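Local structure of esterase YdiI (Escherichia coli, 4K4B) at the undeca-2-one coenzyme A site. The protein catalyses the hydrolysis of 1,4-dihydroxy-2-naphthoyl-CoA to 1,4-dihydroxy-2-naphthoate in menaquinone biosynthesis, and also hydrolyses a wide range of other acyl-CoA thioesters. Coordinates in Å, arbitrary orientation; residue numbers count along the deposited sequence, not the author numbering. Chains: chain A/B, Esterase YdiI.

Contact 1 takes in the ketone and acyl chain of one ligand molecule, whereas contact 2 holds mainly the phosphates and pantetheine arm of another. Contact 1 is the active site, built where helix 55-72 and strand 80-89 of chain A meet strand 80-89 and the 48-55 segment of chain B. Contact 2 lies about 24 Å away, measured between the C-alpha centres; its centre is about 20 Å from A:Glu63, the glutamate of contact 1. Both draw on positions 15, 48 and 49, with the chains exchanged, so contact 2 should border the acyl end of the second, equivalent active site. Both need the dimer, presumably one half of the tetramer.

Contact 1: the undeca-2-one coenzyme A site. Residues chain A 12, 15-16, 21, 28, 63, 67-68, 79, 81-83, 136; chain B 48-49, 53-55, 89-92. With UOQ (undeca-2-one coenzyme A), chain C.
Two histidine rings of chain B each take one ligand methylene on a face: CBZ of the acyl chain lies over B:His54, and C3P of the pantetheine arm over B:His89, 3.9 Å from the ring centroid, both offset toward the rim. The B:His89 edge is occupied too. Its NE2 meets A:Glu63 tip to tip, 2.5 Å from OE2, on the syn lone pair and close to the ring plane, with carboxylate and ring turned 56° apart. A bend at chi2 (-135°) sets the carboxylate so that its other oxygen, OE1, faces the ligand, 3.4 Å from CBW. That methylene separates sulfur from ketone, making the ligand a thioester analogue that cannot be hydrolysed. The ketone OCH accepts a nearly straight bond (171°) from B:Gly55 N at 3.1 Å; this N begins helix 55-71, whose dipole may polarise the carbonyl. A:Ser67 OG bonds A:Glu63 O at 2.8 Å and also flanks CBW. Farther along the tail, B:Pro49, A:Val21 CG2 and A:Val68 CG2 line the chain, and A:Phe28 meets its end through CE2. The arm is held by backbone oxygens: N4P gives to A:Gly82 O (3.0 Å), N8P to B:His89 O (2.9 Å), from above that carbonyl plane. Although the ligand is poorly ordered and partly occupied, this hotdog-fold pocket places the ketone region, standing in for the thioester, beside A:Glu63, the nucleophile or general base of hydrolysis.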
loop_
_atom_site.group_PDB
_atom_site.type_symbol
_atom_site.label_atom_id
_atom_site.label_comp_id
_atom_site.label_asym_id
_atom_site.label_seq_id
_atom_site.Cartn_x
_atom_site.Cartn_y
_atom_site.Cartn_z
ATOM N N LEU A 12 -19.783 -6.605 4.599
ATOM C CA LEU A 12 -18.490 -6.080 4.166
ATOM C C LEU A 12 -17.621 -7.195 3.588
ATOM O O LEU A 12 -17.070 -7.047 2.503
ATOM C CB LEU A 12 -17.736 -5.379 5.305
ATOM C CG LEU A 12 -18.295 -4.066 5.853
ATOM C CD1 LEU A 12 -17.513 -3.631 7.109
ATOM C CD2 LEU A 12 -18.298 -2.958 4.785
ATOM N N MET A 15 -18.651 -8.226 0.185
ATOM C CA MET A 15 -18.360 -7.259 -0.873
ATOM C C MET A 15 -16.901 -7.277 -1.314
ATOM O O MET A 15 -16.562 -6.802 -2.411
ATOM C CB MET A 15 -18.783 -5.846 -0.452
ATOM C CG MET A 15 -20.304 -5.691 -0.356
ATOM S SD MET A 15 -20.861 -3.976 -0.267
ATOM C CE MET A 15 -20.465 -3.588 1.423
ATOM N N GLY A 16 -16.039 -7.843 -0.481
ATOM C CA GLY A 16 -14.630 -7.923 -0.820
ATOM C C GLY A 16 -14.325 -9.058 -1.776
ATOM O O GLY A 16 -13.240 -9.095 -2.371
ATOM N N VAL A 21 -9.332 -6.956 -1.726
ATOM C CA VAL A 21 -9.596 -7.336 -0.339
ATOM C C VAL A 21 -9.789 -8.859 -0.180
ATOM O O VAL A 21 -9.163 -9.486 0.690
ATOM C CB VAL A 21 -10.785 -6.533 0.227
ATOM C CG1 VAL A 21 -11.396 -7.236 1.436
ATOM C CG2 VAL A 21 -10.330 -5.113 0.597
ATOM N N PHE A 28 -12.933 -8.296 7.726
ATOM C CA PHE A 28 -13.411 -7.361 8.737
ATOM C C PHE A 28 -13.921 -8.172 9.919
ATOM O O PHE A 28 -14.720 -9.091 9.742
ATOM C CB PHE A 28 -14.462 -6.423 8.148
ATOM C CG PHE A 28 -13.863 -5.358 7.289
ATOM C CD1 PHE A 28 -13.461 -4.152 7.842
ATOM C CD2 PHE A 28 -13.637 -5.591 5.941
ATOM C CE1 PHE A 28 -12.859 -3.162 7.045
ATOM C CE2 PHE A 28 -13.046 -4.621 5.141
ATOM C CZ PHE A 28 -12.659 -3.405 5.693
ATOM N N GLU A 63 -5.568 1.329 4.233
ATOM C CA GLU A 63 -6.440 2.022 3.291
ATOM C C GLU A 63 -7.807 1.364 3.168
ATOM O O GLU A 63 -8.805 2.052 3.017
ATOM C CB GLU A 63 -5.791 2.126 1.899
ATOM C CG GLU A 63 -4.828 3.293 1.746
ATOM C CD GLU A 63 -5.029 4.051 0.441
ATOM O OE1 GLU A 63 -6.190 4.170 -0.012
ATOM O OE2 GLU A 63 -4.027 4.526 -0.125
ATOM N N SER A 67 -10.978 3.531 4.491
ATOM C CA SER A 67 -11.935 3.919 3.467
ATOM C C SER A 67 -13.327 3.430 3.806
ATOM O O SER A 67 -14.293 4.162 3.626
ATOM C CB SER A 67 -11.471 3.443 2.090
ATOM O OG SER A 67 -10.275 4.124 1.751
ATOM N N VAL A 68 -13.431 2.207 4.329
ATOM C CA VAL A 68 -14.732 1.685 4.751
ATOM C C VAL A 68 -15.304 2.483 5.926
ATOM O O VAL A 68 -16.464 2.889 5.903
ATOM C CB VAL A 68 -14.641 0.213 5.128
ATOM C CG1 VAL A 68 -15.914 -0.255 5.853
ATOM C CG2 VAL A 68 -14.385 -0.627 3.896
ATOM N N LYS A 79 -20.026 10.053 -1.259
ATOM C CA LYS A 79 -18.948 9.093 -1.507
ATOM C C LYS A 79 -17.726 9.551 -0.718
ATOM O O LYS A 79 -17.610 10.728 -0.384
ATOM C CB LYS A 79 -18.576 9.074 -2.984
ATOM C CG LYS A 79 -19.752 8.760 -3.941
ATOM C CD LYS A 79 -20.063 7.266 -3.970
ATOM C CE LYS A 79 -21.256 6.920 -4.893
ATOM N NZ LYS A 79 -22.526 7.225 -4.217
ATOM N N VAL A 81 -13.399 9.102 -0.830
ATOM C CA VAL A 81 -12.220 8.600 -1.538
ATOM C C VAL A 81 -10.961 8.990 -0.757
ATOM O O VAL A 81 -10.901 10.073 -0.167
ATOM C CB VAL A 81 -12.124 9.132 -2.999
ATOM C CG1 VAL A 81 -13.399 8.828 -3.769
ATOM C CG2 VAL A 81 -11.875 10.614 -3.008
ATOM N N GLY A 82 -9.970 8.108 -0.733
ATOM C CA GLY A 82 -8.728 8.419 -0.057
ATOM C C GLY A 82 -7.951 9.462 -0.828
ATOM O O GLY A 82 -7.807 9.344 -2.044
ATOM N N LEU A 83 -7.455 10.476 -0.118
ATOM C CA LEU A 83 -6.705 11.570 -0.726
ATOM C C LEU A 83 -5.212 11.416 -0.477
ATOM O O LEU A 83 -4.385 11.605 -1.379
ATOM C CB LEU A 83 -7.161 12.911 -0.142
ATOM C CG LEU A 83 -8.010 13.900 -0.924
ATOM C CD1 LEU A 83 -7.918 15.284 -0.274
ATOM C CD2 LEU A 83 -7.640 13.937 -2.405
ATOM N N LEU A 136 -17.230 13.382 -1.228
ATOM C CA LEU A 136 -17.636 13.926 -2.522
ATOM C C LEU A 136 -19.149 13.799 -2.729
ATOM O O LEU A 136 -19.734 14.527 -3.536
ATOM C CB LEU A 136 -16.871 13.237 -3.657
ATOM C CG LEU A 136 -15.352 13.099 -3.529
ATOM C CD1 LEU A 136 -14.802 12.247 -4.650
ATOM C CD2 LEU A 136 -14.689 14.448 -3.544
ATOM O OXT LEU A 136 -19.819 12.984 -2.076
ATOM N N GLN B 48 -10.642 -2.227 -6.310
ATOM C CA GLN B 48 -11.671 -1.994 -5.305
ATOM C C GLN B 48 -12.902 -2.777 -5.749
ATOM O O GLN B 48 -12.954 -3.248 -6.893
ATOM C CB GLN B 48 -12.018 -0.500 -5.261
ATOM C CG GLN B 48 -10.861 0.457 -5.055
ATOM C CD GLN B 48 -11.350 1.898 -5.047
ATOM O OE1 GLN B 48 -12.445 2.180 -4.559
ATOM N NE2 GLN B 48 -10.566 2.808 -5.618
ATOM N N PRO B 49 -13.911 -2.915 -4.867
ATOM C CA PRO B 49 -15.120 -3.673 -5.223
ATOM C C PRO B 49 -15.790 -3.237 -6.526
ATOM O O PRO B 49 -16.348 -4.093 -7.207
ATOM C CB PRO B 49 -16.056 -3.398 -4.043
ATOM C CG PRO B 49 -15.142 -3.252 -2.898
ATOM C CD PRO B 49 -13.930 -2.516 -3.447
ATOM N N LEU B 53 -8.801 1.094 -9.487
ATOM C CA LEU B 53 -7.582 0.660 -8.796
ATOM C C LEU B 53 -7.646 0.942 -7.292
ATOM O O LEU B 53 -8.014 2.043 -6.866
ATOM C CB LEU B 53 -6.346 1.335 -9.409
ATOM C CG LEU B 53 -4.980 1.011 -8.803
ATOM C CD1 LEU B 53 -4.680 -0.466 -8.959
ATOM C CD2 LEU B 53 -3.939 1.850 -9.532
ATOM N N HIS B 54 -7.312 -0.068 -6.490
ATOM C CA HIS B 54 -7.188 0.077 -5.034
ATOM C C HIS B 54 -5.969 0.927 -4.737
ATOM O O HIS B 54 -4.875 0.634 -5.227
ATOM C CB HIS B 54 -7.018 -1.307 -4.402
ATOM C CG HIS B 54 -7.247 -1.351 -2.923
ATOM N ND1 HIS B 54 -6.445 -0.678 -2.020
ATOM C CD2 HIS B 54 -8.144 -2.039 -2.177
ATOM C CE1 HIS B 54 -6.862 -0.919 -0.795
ATOM N NE2 HIS B 54 -7.893 -1.750 -0.858
ATOM N N GLY B 55 -6.138 1.978 -3.939
ATOM C CA GLY B 55 -5.032 2.883 -3.649
ATOM C C GLY B 55 -3.879 2.177 -2.953
ATOM O O GLY B 55 -2.715 2.578 -3.075
ATOM N N HIS B 89 -3.108 10.365 -3.800
ATOM C CA HIS B 89 -3.884 9.741 -4.860
ATOM C C HIS B 89 -4.620 10.845 -5.612
ATOM O O HIS B 89 -5.629 11.359 -5.132
ATOM C CB HIS B 89 -4.901 8.757 -4.278
ATOM C CG HIS B 89 -4.300 7.659 -3.453
ATOM N ND1 HIS B 89 -3.412 6.742 -3.965
ATOM C CD2 HIS B 89 -4.514 7.305 -2.158
ATOM C CE1 HIS B 89 -3.082 5.876 -3.014
ATOM N NE2 HIS B 89 -3.739 6.194 -1.917
ATOM N N VAL B 90 -4.108 11.229 -6.775
ATOM C CA VAL B 90 -4.649 12.398 -7.477
ATOM C C VAL B 90 -5.604 12.079 -8.622
ATOM O O VAL B 90 -6.420 12.929 -9.005
ATOM C CB VAL B 90 -3.543 13.351 -7.940
ATOM C CG1 VAL B 90 -2.758 13.839 -6.737
ATOM C CG2 VAL B 90 -2.612 12.668 -8.944
ATOM N N ARG B 91 -5.525 10.852 -9.137
ATOM C CA ARG B 91 -6.399 10.389 -10.202
ATOM C C ARG B 91 -6.608 8.867 -10.118
ATOM O O ARG B 91 -5.700 8.129 -9.762
ATOM C CB ARG B 91 -5.788 10.764 -11.556
ATOM C CG ARG B 91 -6.695 10.537 -12.749
ATOM C CD ARG B 91 -5.959 10.830 -14.056
ATOM N NE ARG B 91 -6.838 10.560 -15.181
ATOM C CZ ARG B 91 -7.696 11.443 -15.676
ATOM N NH1 ARG B 91 -8.474 11.112 -16.694
ATOM N NH2 ARG B 91 -7.772 12.662 -15.155
ATOM N N SER B 92 -7.805 8.395 -10.435
ATOM C CA SER B 92 -8.084 6.955 -10.378
ATOM C C SER B 92 -7.649 6.233 -11.657
ATOM O O SER B 92 -7.350 6.872 -12.670
ATOM C CB SER B 92 -9.577 6.738 -10.145
ATOM O OG SER B 92 -10.335 7.296 -11.210
HETATM N N1A UOQ C . -17.756 13.679 -6.937
HETATM O O1A UOQ C . -8.202 17.247 -10.764
HETATM P P1A UOQ C . -9.628 17.269 -10.350
HETATM C C1B UOQ C . -14.301 13.643 -10.912
HETATM S S1P UOQ C . -9.870 4.988 -2.773
HETATM C C2A UOQ C . -17.444 14.703 -7.761
HETATM O O2A UOQ C . -10.405 18.105 -11.362
HETATM P P2A UOQ C . -9.369 17.002 -7.631
HETATM C C2B UOQ C . -13.328 12.726 -11.612
HETATM O O2B UOQ C . -13.695 12.330 -12.892
HETATM C C2P UOQ C . -8.539 4.795 -3.917
HETATM N N3A UOQ C . -16.541 14.565 -8.734
HETATM O O3A UOQ C . -9.829 17.830 -8.910
HETATM C C3B UOQ C . -12.038 13.253 -11.441
HETATM O O3B UOQ C . -11.182 13.368 -12.616
HETATM P P3B UOQ C . -11.542 14.164 -13.940
HETATM C C3P UOQ C . -7.440 5.877 -3.839
HETATM C C4A UOQ C . -15.892 13.360 -8.939
HETATM O O4A UOQ C . -8.043 16.301 -7.925
HETATM C C4B UOQ C . -12.170 14.394 -10.584
HETATM N N4P UOQ C . -7.938 7.188 -4.075
HETATM C C5A UOQ C . -16.193 12.284 -8.107
HETATM O O5A UOQ C . -9.203 17.888 -6.413
HETATM C C5B UOQ C . -11.320 15.574 -11.037
HETATM O O5B UOQ C . -10.174 15.822 -10.365
HETATM C C5P UOQ C . -8.098 7.561 -5.428
HETATM O O5P UOQ C . -7.784 6.802 -6.327
HETATM C C6A UOQ C . -17.157 12.477 -7.087
HETATM N N6A UOQ C . -17.474 11.402 -6.228
HETATM O O6A UOQ C . -10.434 15.887 -7.322
HETATM C C6P UOQ C . -8.616 8.944 -5.762
HETATM N N7A UOQ C . -15.420 11.232 -8.509
HETATM O O7A UOQ C . -11.497 13.212 -15.120
HETATM C C7P UOQ C . -7.838 9.637 -6.853
HETATM C C8A UOQ C . -14.660 11.623 -9.570
HETATM O O8A UOQ C . -10.524 15.237 -14.117
HETATM N N8P UOQ C . -8.022 11.049 -6.756
HETATM N N9A UOQ C . -14.931 12.896 -9.838
HETATM O O9A UOQ C . -12.918 14.788 -13.844
HETATM C C9P UOQ C . -9.109 11.689 -7.434
HETATM O O9P UOQ C . -9.873 11.082 -8.102
HETATM C CAP UOQ C . -9.201 13.233 -7.222
HETATM O OAP UOQ C . -7.973 13.712 -6.585
HETATM C CBP UOQ C . -10.423 13.673 -6.222
HETATM C CBW UOQ C . -9.359 4.181 -1.258
HETATM C CBX UOQ C . -9.262 2.713 -1.295
HETATM C CBY UOQ C . -10.617 2.070 -1.111
HETATM C CBZ UOQ C . -10.562 0.542 -0.908
HETATM C CCA UOQ C . -11.776 -0.080 -0.198
HETATM C CCB UOQ C . -11.798 -1.608 -0.091
HETATM C CCC UOQ C . -12.894 -2.185 0.769
HETATM C CCD UOQ C . -13.896 -3.092 0.057
HETATM C CCE UOQ C . -15.373 -3.002 0.464
HETATM C CCF UOQ C . -15.828 -4.020 1.489
HETATM C CCG UOQ C . -14.884 -5.157 1.698
HETATM O OCH UOQ C . -8.835 2.255 -2.498
HETATM C CCP UOQ C . -10.396 15.181 -6.118
HETATM C CDP UOQ C . -11.726 13.189 -6.777
HETATM C CEP UOQ C . -10.108 13.031 -4.801
HETATM O O HOH W 1 -7.874 14.796 -10.646
#

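Contact 2: the undeca-2-one coenzyme A site. Residues chain A 42-44, 47-49, 51, 94-95; chain B 14-15, 17-19. With UOQ (undeca-2-one coenzyme A), chain D.
Three oxygen partners grip A:Lys47 NZ: the 3'-phosphate oxygen O7A of the ligand at 2.6 Å, the ribose 5'-ester oxygen O5B at 2.7 Å, and a water that passes the link on to O4A and O6A of the beta-phosphate. The first is a salt bridge as well as a hydrogen bond. The lysine chain gets there with CG anti to its carbonyl carbon (chi1 -84°) and runs extended from CG to the amine, its CE lying alongside O5B. Next to it, the backbone N of A:Ser44 donates to the alpha-phosphate oxygen O2A at 3.1 Å. Chain B takes the pantetheine arm. B:Asn19, its CG in the crowded position between backbone N and carbonyl carbon (chi1 52°), turns ND2 toward two acceptors: B:Met15 O at 2.8 Å, in the amide plane, and the ligand amide oxygen O9P at 2.5 Å, tilted 29° from that plane. The bond to B:Met15 helps to fix the amide's rotation. A:Pro49, crossing B:Asn19 obliquely, presses its own carbonyl O to 2.8 Å from O9P, a clash of two acceptors that suits a poorly ordered, partly occupied ligand. The pantoate hydroxyl OAP gives to B:Gly18 O at 2.6 Å, from above the carbonyl plane. Phosphates and arm are thus held at the surface by residues of both chains; the structure gives this site no evident catalytic part, and it may be filled merely by ligand supplied for crystallisation.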
loop_
_atom_site.group_PDB
_atom_site.type_symbol
_atom_site.label_atom_id
_atom_site.label_comp_id
_atom_site.label_asym_id
_atom_site.label_seq_id
_atom_site.Cartn_x
_atom_site.Cartn_y
_atom_site.Cartn_z
ATOM N N VAL A 42 -0.191 -13.121 6.849
ATOM C CA VAL A 42 1.174 -12.890 6.425
ATOM C C VAL A 42 1.570 -14.168 5.704
ATOM O O VAL A 42 1.947 -15.156 6.341
ATOM C CB VAL A 42 2.123 -12.661 7.612
ATOM C CG1 VAL A 42 3.543 -12.357 7.102
ATOM C CG2 VAL A 42 1.631 -11.517 8.482
ATOM N N ASP A 43 1.435 -14.175 4.385
ATOM C CA ASP A 43 1.775 -15.371 3.618
ATOM C C ASP A 43 2.309 -14.981 2.251
ATOM O O ASP A 43 2.665 -13.824 2.039
ATOM C CB ASP A 43 0.604 -16.378 3.543
ATOM C CG ASP A 43 -0.593 -15.874 2.721
ATOM O OD1 ASP A 43 -1.707 -16.380 2.966
ATOM O OD2 ASP A 43 -0.456 -15.016 1.819
ATOM N N SER A 44 2.369 -15.927 1.326
ATOM C CA SER A 44 3.007 -15.643 0.040
ATOM C C SER A 44 2.364 -14.462 -0.702
ATOM O O SER A 44 3.051 -13.748 -1.429
ATOM C CB SER A 44 3.021 -16.887 -0.845
ATOM O OG SER A 44 1.709 -17.294 -1.151
ATOM N N LYS A 47 3.859 -11.207 1.399
ATOM C CA LYS A 47 5.255 -11.175 1.844
ATOM C C LYS A 47 6.230 -10.571 0.852
ATOM O O LYS A 47 5.996 -10.609 -0.369
ATOM C CB LYS A 47 5.741 -12.587 2.159
ATOM C CG LYS A 47 5.385 -13.072 3.560
ATOM C CD LYS A 47 5.641 -14.576 3.674
ATOM C CE LYS A 47 5.457 -15.054 5.099
ATOM N NZ LYS A 47 5.730 -16.512 5.231
ATOM N N GLN A 48 7.323 -10.029 1.398
ATOM C CA GLN A 48 8.521 -9.667 0.648
ATOM C C GLN A 48 9.216 -10.968 0.214
ATOM O O GLN A 48 8.871 -12.051 0.697
ATOM C CB GLN A 48 9.493 -8.889 1.541
ATOM C CG GLN A 48 8.939 -7.692 2.275
ATOM C CD GLN A 48 9.995 -7.023 3.139
ATOM O OE1 GLN A 48 11.183 -7.067 2.820
ATOM N NE2 GLN A 48 9.569 -6.408 4.247
ATOM N N PRO A 49 10.195 -10.874 -0.701
ATOM C CA PRO A 49 10.800 -12.123 -1.179
ATOM C C PRO A 49 11.536 -12.934 -0.101
ATOM O O PRO A 49 11.568 -14.160 -0.196
ATOM C CB PRO A 49 11.765 -11.643 -2.285
ATOM C CG PRO A 49 11.100 -10.399 -2.818
ATOM C CD PRO A 49 10.559 -9.726 -1.555
ATOM N N GLY A 51 10.609 -13.215 3.056
ATOM C CA GLY A 51 9.719 -13.804 4.037
ATOM C C GLY A 51 8.956 -12.914 5.002
ATOM O O GLY A 51 8.076 -13.405 5.717
ATOM N N ARG A 94 6.209 -11.914 10.414
ATOM C CA ARG A 94 6.633 -13.022 9.561
ATOM C C ARG A 94 5.677 -14.210 9.475
ATOM O O ARG A 94 5.882 -15.119 8.662
ATOM C CB ARG A 94 8.060 -13.487 9.919
ATOM C CG ARG A 94 8.168 -14.462 11.086
ATOM C CD ARG A 94 9.416 -15.358 10.967
ATOM N NE ARG A 94 10.672 -14.606 10.991
ATOM C CZ ARG A 94 11.398 -14.310 9.913
ATOM N NH1 ARG A 94 11.010 -14.705 8.706
ATOM N NH2 ARG A 94 12.524 -13.621 10.045
ATOM N N GLU A 95 4.632 -14.214 10.296
ATOM C CA GLU A 95 3.714 -15.345 10.316
ATOM C C GLU A 95 2.366 -14.932 10.888
ATOM O O GLU A 95 2.231 -13.843 11.444
ATOM C CB GLU A 95 4.303 -16.475 11.159
ATOM C CG GLU A 95 4.481 -16.081 12.628
ATOM C CD GLU A 95 5.408 -17.006 13.393
ATOM O OE1 GLU A 95 5.147 -18.229 13.424
ATOM O OE2 GLU A 95 6.397 -16.501 13.965
ATOM N N ALA B 14 12.804 -12.159 -11.494
ATOM C CA ALA B 14 12.905 -13.515 -10.965
ATOM C C ALA B 14 12.638 -13.542 -9.460
ATOM O O ALA B 14 12.072 -14.509 -8.949
ATOM C CB ALA B 14 14.281 -14.115 -11.281
ATOM N N MET B 15 13.033 -12.479 -8.759
ATOM C CA MET B 15 12.898 -12.401 -7.297
ATOM C C MET B 15 11.448 -12.299 -6.824
ATOM O O MET B 15 11.125 -12.689 -5.699
ATOM C CB MET B 15 13.679 -11.200 -6.746
ATOM C CG MET B 15 15.187 -11.350 -6.803
ATOM S SD MET B 15 15.760 -12.793 -5.899
ATOM C CE MET B 15 15.350 -12.288 -4.234
ATOM N N GLU B 17 8.889 -13.910 -7.962
ATOM C CA GLU B 17 8.166 -15.178 -8.055
ATOM C C GLU B 17 7.837 -15.744 -6.677
ATOM O O GLU B 17 8.708 -15.862 -5.815
ATOM C CB GLU B 17 8.975 -16.198 -8.856
ATOM C CG GLU B 17 9.392 -15.702 -10.243
ATOM C CD GLU B 17 8.215 -15.552 -11.195
ATOM O OE1 GLU B 17 7.321 -16.421 -11.172
ATOM O OE2 GLU B 17 8.186 -14.568 -11.963
ATOM N N GLY B 18 6.570 -16.076 -6.463
ATOM C CA GLY B 18 6.164 -16.711 -5.222
ATOM C C GLY B 18 5.954 -15.772 -4.046
ATOM O O GLY B 18 5.710 -16.240 -2.931
ATOM N N ASN B 19 6.057 -14.459 -4.270
ATOM C CA ASN B 19 5.731 -13.487 -3.220
ATOM C C ASN B 19 4.755 -12.409 -3.715
ATOM O O ASN B 19 4.238 -12.519 -4.824
ATOM C CB ASN B 19 7.002 -12.909 -2.557
ATOM C CG ASN B 19 8.002 -12.359 -3.561
ATOM O OD1 ASN B 19 7.903 -11.209 -3.981
ATOM N ND2 ASN B 19 8.981 -13.173 -3.935
HETATM N N1A UOQ D . -0.078 -25.907 4.533
HETATM O O1A UOQ D . 4.065 -20.441 3.285
HETATM P P1A UOQ D . 3.855 -19.018 2.882
HETATM C C1B UOQ D . 2.420 -22.011 5.492
HETATM S S1P UOQ D . 15.089 -20.387 -5.662
HETATM C C2A UOQ D . 0.953 -25.305 3.899
HETATM O O2A UOQ D . 2.553 -18.889 2.086
HETATM P P2A UOQ D . 6.525 -19.050 2.195
HETATM C C2B UOQ D . 3.709 -21.929 6.290
HETATM O O2B UOQ D . 4.780 -22.311 5.475
HETATM C C2P UOQ D . 13.339 -20.194 -5.818
HETATM N N3A UOQ D . 1.496 -24.175 4.350
HETATM O O3A UOQ D . 5.009 -18.603 1.930
HETATM C C3B UOQ D . 3.773 -20.555 6.632
HETATM O O3B UOQ D . 5.095 -19.953 6.686
HETATM P P3B UOQ D . 5.320 -18.866 7.820
HETATM C C3P UOQ D . 12.778 -19.297 -6.957
HETATM C C4A UOQ D . 1.019 -23.571 5.492
HETATM O O4A UOQ D . 6.783 -19.397 3.664
HETATM C C4B UOQ D . 2.810 -19.849 5.828
HETATM O O4B UOQ D . 2.003 -20.698 5.067
HETATM N N4P UOQ D . 11.924 -18.202 -6.607
HETATM C C5A UOQ D . -0.041 -24.158 6.175
HETATM O O5A UOQ D . 6.859 -20.258 1.350
HETATM C C5B UOQ D . 3.129 -18.428 5.304
HETATM O O5B UOQ D . 3.823 -18.118 4.153
HETATM C C5P UOQ D . 12.486 -16.926 -6.250
HETATM O O5P UOQ D . 13.706 -16.799 -6.258
HETATM C C6A UOQ D . -0.593 -25.365 5.659
HETATM N N6A UOQ D . -1.671 -26.004 6.312
HETATM O O6A UOQ D . 7.450 -17.855 1.782
HETATM C C6P UOQ D . 11.591 -15.732 -5.867
HETATM N N7A UOQ D . -0.288 -23.347 7.249
HETATM O O7A UOQ D . 6.357 -17.855 7.391
HETATM C C7P UOQ D . 11.347 -15.384 -4.396
HETATM C C8A UOQ D . 0.588 -22.288 7.237
HETATM O O8A UOQ D . 5.808 -19.534 9.060
HETATM N N8P UOQ D . 10.586 -16.307 -3.567
HETATM N N9A UOQ D . 1.380 -22.416 6.177
HETATM O O9A UOQ D . 4.005 -18.155 8.092
HETATM C C9P UOQ D . 9.749 -15.888 -2.454
HETATM O O9P UOQ D . 9.632 -14.760 -2.159
HETATM C CAP UOQ D . 8.961 -16.958 -1.619
HETATM O OAP UOQ D . 7.930 -17.541 -2.325
HETATM C CBP UOQ D . 8.746 -16.725 0.006
HETATM C CBW UOQ D . 15.725 -20.911 -7.254
HETATM C CBX UOQ D . 16.186 -22.295 -7.392
HETATM C CBY UOQ D . 16.787 -22.780 -6.082
HETATM C CBZ UOQ D . 18.134 -22.165 -5.638
HETATM C CCA UOQ D . 18.353 -20.630 -5.782
HETATM C CCB UOQ D . 18.952 -20.116 -7.107
HETATM C CCC UOQ D . 19.347 -18.661 -7.195
HETATM C CCD UOQ D . 18.213 -17.638 -7.385
HETATM C CCE UOQ D . 18.566 -16.147 -7.357
HETATM C CCF UOQ D . 19.339 -15.581 -8.537
HETATM C CCG UOQ D . 18.739 -14.402 -9.234
HETATM O OCH UOQ D . 15.113 -23.066 -7.683
HETATM C CCP UOQ D . 7.721 -17.745 0.430
HETATM C CDP UOQ D . 10.023 -16.966 0.740
HETATM C CEP UOQ D . 8.190 -15.278 0.400
HETATM O O HOH W 2 8.698 -17.102 4.339
#